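Local atomic coordinates of bottromycin amidohydrolase (Streptomyces purpureus, PDB entry 6I5S), a protein that probably hydrolyses an amide bond of a thiazoline-containing bottromycin precursor with two zinc ions in its active site, acting as gatekeeper of the biosynthetic pathway. Residues A95-S98 / D102-G105; T112-L117 / P121-A126. All coordinates share one frame; numbering follows the deposited sequence.

Contact 1 of 2, residues A95-S98 / D102-G105; sequences AHVS and DLVG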
ATOM      1  N   ALA A  95      -0.088  -4.081   0.002  1.00 28.66           N
ATOM      2  CA  ALA A  95      -0.942  -4.353  -1.146  1.00 30.67           C
ATOM      3  C   ALA A  95      -0.877  -5.840  -1.474  1.00 38.67           C
ATOM      4  O   ALA A  95       0.097  -6.521  -1.143  1.00 34.30           O
ATOM      5  CB  ALA A  95      -0.540  -3.514  -2.368  1.00 31.95           C
ATOM      6  N   HIS A  96      -1.977  -6.357  -2.012  1.00 28.94           N
ATOM      7  CA  HIS A  96      -2.064  -7.724  -2.512  1.00 30.68           C
ATOM      8  C   HIS A  96      -2.389  -7.587  -4.002  1.00 27.30           C
ATOM      9  O   HIS A  96      -3.536  -7.701  -4.422  1.00 31.01           O
ATOM     10  CB  HIS A  96      -3.092  -8.541  -1.758  1.00 37.31           C
ATOM     11  CG  HIS A  96      -2.680  -8.825  -0.342  1.00 75.58           C
ATOM     12  ND1 HIS A  96      -1.679  -9.720  -0.021  1.00 82.99           N
ATOM     13  CD2 HIS A  96      -3.090  -8.288   0.830  1.00 86.74           C
ATOM     14  CE1 HIS A  96      -1.509  -9.738   1.287  1.00 80.57           C
ATOM     15  NE2 HIS A  96      -2.353  -8.878   1.825  1.00 74.08           N
ATOM     16  N   VAL A  97      -1.356  -7.320  -4.781  1.00 29.32           N
ATOM     17  CA  VAL A  97      -1.463  -7.184  -6.230  1.00 26.60           C
ATOM     18  C   VAL A  97      -1.561  -8.577  -6.817  1.00 30.61           C
ATOM     19  O   VAL A  97      -0.665  -9.406  -6.619  1.00 31.02           O
ATOM     20  CB  VAL A  97      -0.263  -6.427  -6.767  1.00 27.96           C
ATOM     21  CG1 VAL A  97      -0.209  -6.545  -8.282  1.00 32.08           C
ATOM     22  CG2 VAL A  97      -0.365  -4.986  -6.283  1.00 27.39           C
ATOM     23  N   SER A  98      -2.674  -8.842  -7.520  1.00 24.79           N
ATOM     24  CA  SER A  98      -2.969 -10.122  -8.137  1.00 24.39           C
ATOM     25  C   SER A  98      -3.264 -10.011  -9.622  1.00 30.04           C
ATOM     26  O   SER A  98      -3.371 -11.047 -10.294  1.00 30.93           O
ATOM     27  CB  SER A  98      -4.173 -10.793  -7.447  1.00 37.79           C
ATOM     28  OG  SER A  98      -3.838 -11.114  -6.126  1.00 66.38           O
ATOM     29  N   ASP A 102      -4.932  -4.158 -10.734  1.00 29.21           N
ATOM     30  CA  ASP A 102      -4.397  -3.537  -9.527  1.00 27.89           C
ATOM     31  C   ASP A 102      -3.243  -2.595  -9.845  1.00 28.64           C
ATOM     32  O   ASP A 102      -3.115  -1.535  -9.228  1.00 27.85           O
ATOM     33  CB  ASP A 102      -3.910  -4.609  -8.550  1.00 24.68           C
ATOM     34  CG  ASP A 102      -4.952  -5.653  -8.226  1.00 34.19           C
ATOM     35  OD1 ASP A 102      -6.161  -5.385  -8.373  1.00 34.34           O
ATOM     36  OD2 ASP A 102      -4.582  -6.766  -7.740  1.00 32.27           O
ATOM     37  N   LEU A 103      -2.339  -3.003 -10.743  1.00 25.78           N
ATOM     38  CA  LEU A 103      -1.186  -2.178 -11.062  1.00 28.79           C
ATOM     39  C   LEU A 103      -1.627  -0.843 -11.657  1.00 26.71           C
ATOM     40  O   LEU A 103      -1.104   0.221 -11.301  1.00 27.46           O
ATOM     41  CB  LEU A 103      -0.265  -2.944 -12.029  1.00 28.52           C
ATOM     42  CG  LEU A 103       0.430  -4.222 -11.468  1.00 27.53           C
ATOM     43  CD1 LEU A 103       1.147  -4.932 -12.589  1.00 32.55           C
ATOM     44  CD2 LEU A 103       1.390  -3.850 -10.376  1.00 29.82           C
ATOM     45  N   VAL A 104      -2.620  -0.879 -12.543  1.00 27.80           N
ATOM     46  CA  VAL A 104      -3.133   0.348 -13.148  1.00 28.11           C
ATOM     47  C   VAL A 104      -3.827   1.224 -12.122  1.00 26.58           C
ATOM     48  O   VAL A 104      -3.614   2.441 -12.092  1.00 28.65           O
ATOM     49  CB  VAL A 104      -4.056   0.011 -14.342  1.00 29.26           C
ATOM     50  CG1 VAL A 104      -4.746   1.315 -14.818  1.00 27.70           C
ATOM     51  CG2 VAL A 104      -3.261  -0.658 -15.500  1.00 28.62           C
ATOM     52  N   GLY A 105      -4.637   0.620 -11.238  1.00 26.76           N
ATOM     53  CA  GLY A 105      -5.287   1.381 -10.177  1.00 26.72           C
ATOM     54  C   GLY A 105      -4.296   2.115  -9.299  1.00 30.16           C
ATOM     55  O   GLY A 105      -4.472   3.303  -9.000  1.00 25.83           O
TER
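Asp102, in the first turn of helix 100-108, reaches back to the loop that has just left strand 84-95 and takes the backbone N of Ser98 onto its carboxylate. The bond from Ser98 N to Asp102 OD2 is 2.8 Å long and almost straight, 177° at the hydrogen, and it meets OD2 nearly along the C-O axis. A short, acidic side chain suits this place: with CG anti to its own carbonyl carbon (chi1 -54°) the carboxylate swings to the backbone of the loop, OD2 also receives a weak bond from Ser99 N, and OD1 forms a salt bridge with Arg300. An alanine here would probably leave Ser98 N without its acceptor and Arg300 without this carboxylate. Leu103, next along the helix, brings CD2 to 3.8 Å from CG1 of Val97; the two side chains cross at about a right angle, and their branched aliphatic ends suit a buried apolar meeting. The loop also carries a zinc ligand: His96, just before Val97, binds a zinc ion through NE2, with His94 and Asp348 at the same metal. Tyr114 of strand 111-116 touches both Val97 and Leu103, while Val104 packs on helices 23-31 and 431-444.

Contact 2 of 2, residues T112-L117 / P121-A126; sequences TAYRQL and PAHLLA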
ATOM      1  N   THR A 112       3.475   4.626  -6.912  1.00 25.03           N
ATOM      2  CA  THR A 112       4.531   4.190  -7.788  1.00 25.07           C
ATOM      3  C   THR A 112       5.360   3.041  -7.227  1.00 24.58           C
ATOM      4  O   THR A 112       6.305   2.611  -7.894  1.00 25.15           O
ATOM      5  CB  THR A 112       5.465   5.374  -8.138  1.00 25.59           C
ATOM      6  OG1 THR A 112       5.994   5.966  -6.963  1.00 30.36           O
ATOM      7  CG2 THR A 112       4.714   6.473  -8.908  1.00 27.50           C
ATOM      8  N   ALA A 113       5.055   2.587  -6.012  1.00 23.94           N
ATOM      9  CA  ALA A 113       5.697   1.431  -5.403  1.00 24.25           C
ATOM     10  C   ALA A 113       4.710   0.823  -4.392  1.00 26.30           C
ATOM     11  O   ALA A 113       3.744   1.463  -3.968  1.00 25.44           O
ATOM     12  CB  ALA A 113       6.997   1.817  -4.703  1.00 28.87           C
ATOM     13  N   TYR A 114       4.894  -0.454  -4.107  1.00 24.60           N
ATOM     14  CA  TYR A 114       4.046  -1.104  -3.115  1.00 22.66           C
ATOM     15  C   TYR A 114       4.851  -2.235  -2.460  1.00 22.64           C
ATOM     16  O   TYR A 114       5.743  -2.826  -3.091  1.00 23.33           O
ATOM     17  CB  TYR A 114       2.757  -1.641  -3.757  1.00 23.33           C
ATOM     18  CG  TYR A 114       2.965  -2.706  -4.857  1.00 26.82           C
ATOM     19  CD1 TYR A 114       2.849  -4.077  -4.585  1.00 27.27           C
ATOM     20  CD2 TYR A 114       3.254  -2.330  -6.166  1.00 26.78           C
ATOM     21  CE1 TYR A 114       3.071  -5.036  -5.578  1.00 27.58           C
ATOM     22  CE2 TYR A 114       3.456  -3.287  -7.200  1.00 28.91           C
ATOM     23  CZ  TYR A 114       3.330  -4.632  -6.903  1.00 31.31           C
ATOM     24  OH  TYR A 114       3.518  -5.543  -7.856  1.00 29.28           O
ATOM     25  N   ARG A 115       4.491  -2.531  -1.210  1.00 23.53           N
ATOM     26  CA  ARG A 115       4.916  -3.763  -0.534  1.00 22.98           C
ATOM     27  C   ARG A 115       3.872  -4.837  -0.810  1.00 28.70           C
ATOM     28  O   ARG A 115       2.686  -4.712  -0.459  1.00 27.42           O
ATOM     29  CB  ARG A 115       5.119  -3.566   0.965  1.00 25.08           C
ATOM     30  CG  ARG A 115       6.178  -2.553   1.296  1.00 24.02           C
ATOM     31  CD  ARG A 115       6.623  -2.637   2.781  1.00 26.80           C
ATOM     32  NE  ARG A 115       5.469  -2.595   3.716  1.00 26.73           N
ATOM     33  CZ  ARG A 115       5.519  -2.855   5.019  1.00 26.91           C
ATOM     34  NH1 ARG A 115       4.427  -2.803   5.770  1.00 27.63           N
ATOM     35  NH2 ARG A 115       6.670  -3.154   5.647  1.00 25.40           N
ATOM     36  N   GLN A 116       4.330  -5.904  -1.419  1.00 21.31           N
ATOM     37  CA  GLN A 116       3.534  -7.102  -1.680  1.00 23.57           C
ATOM     38  C   GLN A 116       3.760  -8.057  -0.532  1.00 29.84           C
ATOM     39  O   GLN A 116       4.786  -8.738  -0.476  1.00 27.46           O
ATOM     40  CB  GLN A 116       3.936  -7.753  -2.993  1.00 22.00           C
ATOM     41  CG  GLN A 116       3.206  -9.061  -3.270  1.00 31.48           C
ATOM     42  CD  GLN A 116       1.727  -8.855  -3.534  1.00 28.78           C
ATOM     43  OE1 GLN A 116       1.303  -7.797  -3.995  1.00 29.87           O
ATOM     44  NE2 GLN A 116       0.937  -9.861  -3.237  1.00 28.21           N
ATOM     45  N   LEU A 117       2.801  -8.105   0.381  1.00 29.49           N
ATOM     46  CA  LEU A 117       2.991  -8.837   1.630  1.00 34.17           C
ATOM     47  C   LEU A 117       2.533 -10.287   1.542  1.00 45.23           C
ATOM     48  O   LEU A 117       2.421 -10.965   2.571  1.00 51.92           O
ATOM     49  CB  LEU A 117       2.297  -8.067   2.777  1.00 38.03           C
ATOM     50  CG  LEU A 117       3.375  -7.502   3.703  1.00 50.27           C
ATOM     51  CD1 LEU A 117       4.369  -6.622   3.016  1.00 32.61           C
ATOM     52  CD2 LEU A 117       2.727  -6.752   4.834  1.00 55.34           C
ATOM     53  N   PRO A 121       6.861 -15.611  -7.087  1.00 24.79           N
ATOM     54  CA  PRO A 121       7.728 -15.369  -8.277  1.00 26.39           C
ATOM     55  C   PRO A 121       7.134 -14.407  -9.299  1.00 29.24           C
ATOM     56  O   PRO A 121       7.889 -13.630  -9.882  1.00 27.89           O
ATOM     57  CB  PRO A 121       7.891 -16.774  -8.843  1.00 27.43           C
ATOM     58  CG  PRO A 121       7.824 -17.663  -7.632  1.00 31.25           C
ATOM     59  CD  PRO A 121       6.748 -17.050  -6.785  1.00 28.36           C
ATOM     60  N   ALA A 122       5.794 -14.374  -9.472  1.00 27.37           N
ATOM     61  CA  ALA A 122       5.178 -13.411 -10.393  1.00 24.67           C
ATOM     62  C   ALA A 122       5.480 -11.964 -10.052  1.00 26.48           C
ATOM     63  O   ALA A 122       5.586 -11.121 -10.954  1.00 25.47           O
ATOM     64  CB  ALA A 122       3.668 -13.601 -10.443  1.00 27.12           C
ATOM     65  N   HIS A 123       5.606 -11.630  -8.761  1.00 25.72           N
ATOM     66  CA  HIS A 123       5.987 -10.278  -8.420  1.00 21.92           C
ATOM     67  C   HIS A 123       7.452  -9.979  -8.676  1.00 22.33           C
ATOM     68  O   HIS A 123       7.785  -8.823  -8.983  1.00 26.51           O
ATOM     69  CB  HIS A 123       5.653  -9.996  -6.954  1.00 25.14           C
ATOM     70  CG  HIS A 123       4.223 -10.194  -6.651  1.00 29.98           C
ATOM     71  ND1 HIS A 123       3.725 -11.373  -6.132  1.00 28.69           N
ATOM     72  CD2 HIS A 123       3.156  -9.376  -6.848  1.00 28.34           C
ATOM     73  CE1 HIS A 123       2.416 -11.276  -6.023  1.00 36.42           C
ATOM     74  NE2 HIS A 123       2.044 -10.084  -6.469  1.00 28.41           N
ATOM     75  N   LEU A 124       8.341 -10.959  -8.521  1.00 25.51           N
ATOM     76  CA  LEU A 124       9.724 -10.765  -8.945  1.00 23.46           C
ATOM     77  C   LEU A 124       9.795 -10.558 -10.438  1.00 25.62           C
ATOM     78  O   LEU A 124      10.612  -9.771 -10.925  1.00 26.21           O
ATOM     79  CB  LEU A 124      10.561 -11.976  -8.552  1.00 24.41           C
ATOM     80  CG  LEU A 124      10.691 -12.167  -7.004  1.00 27.62           C
ATOM     81  CD1 LEU A 124      11.599 -13.330  -6.751  1.00 28.12           C
ATOM     82  CD2 LEU A 124      11.256 -10.934  -6.299  1.00 27.64           C
ATOM     83  N   LEU A 125       9.007 -11.315 -11.194  1.00 25.52           N
ATOM     84  CA  LEU A 125       8.963 -11.090 -12.645  1.00 26.26           C
ATOM     85  C   LEU A 125       8.548  -9.659 -12.946  1.00 27.16           C
ATOM     86  O   LEU A 125       9.170  -8.968 -13.774  1.00 26.16           O
ATOM     87  CB  LEU A 125       8.017 -12.094 -13.311  1.00 29.02           C
ATOM     88  CG  LEU A 125       7.886 -12.123 -14.826  1.00 26.48           C
ATOM     89  CD1 LEU A 125       7.003 -10.943 -15.294  1.00 28.50           C
ATOM     90  CD2 LEU A 125       9.231 -12.091 -15.539  1.00 26.71           C
ATOM     91  N   ALA A 126       7.507  -9.179 -12.258  1.00 24.39           N
ATOM     92  CA  ALA A 126       7.060  -7.813 -12.458  1.00 26.79           C
ATOM     93  C   ALA A 126       8.161  -6.821 -12.127  1.00 25.13           C
ATOM     94  O   ALA A 126       8.288  -5.810 -12.805  1.00 25.40           O
ATOM     95  CB  ALA A 126       5.815  -7.555 -11.594  1.00 26.72           C
TER
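Strand 111-116 and helix 121-132 are the first two members of a beta-alpha-beta unit that continues into strand 139-142, and their contact centres on His123, in the first turn of the helix. Gln116, at the end of the strand, lies flat over one face of the imidazole. Its CG sits 3.5 Å from the ring centroid and only 5° off the ring normal, a CH-pi contact over the face. The amide follows the ring: the two planes are 12° apart, and Gln116 CD comes to 3.2 Å from His123 NE2. The bend at chi2 (68°) folds the amide over the imidazole, and a glutamine suits the place because its methylene and its flat amide can both lie against an aromatic face.

Stacked in this way, the two groups exchange no hydrogen bond and send their polar atoms to other partners. Gln116 OE1 accepts from Val97 N and its NE2 donates to Trp118 O, while His123 NE2 is bonded to Val97 O and ND1 to Glu120 N. Both polar atoms of the buried amide and both ring nitrogens are thereby engaged, which should fix the rotation of each group. Histidine suits its place by offering a flat face to Gln116 and two nitrogens that can bond to backbone groups of opposite kind.

Tyr114 comes from further back on the strand. Its OH lies in the plane of the imidazole, at the edge, 4.0 Å from His123 CD2, and the two side chains cross at about a right angle. Helix packed on strand through alternate strand residues that point toward it, Tyr114 and Gln116, is typical of the beta-alpha-beta crossover, here with the Gln116 side chain about 8 Å from a bound zinc ion.

In the fold
Along the chain the two contacts come in series, neither nesting nor crossing. Strand 84-95 runs out into the loop bearing His96, and contact 1 closes the short turn from that loop into helix 100-108. The helix leads to strand 111-116, parallel to strand 84-95, and contact 2 then closes the next turn, into helix 121-132. Their centres lie 9 Å apart, and they meet at Val97, whose backbone in contact 1 serves both polar side chains of contact 2. Two successive strand-to-helix connections are thus joined beside the zinc site, linking the ends of neighbouring parallel strands to the helices that follow them.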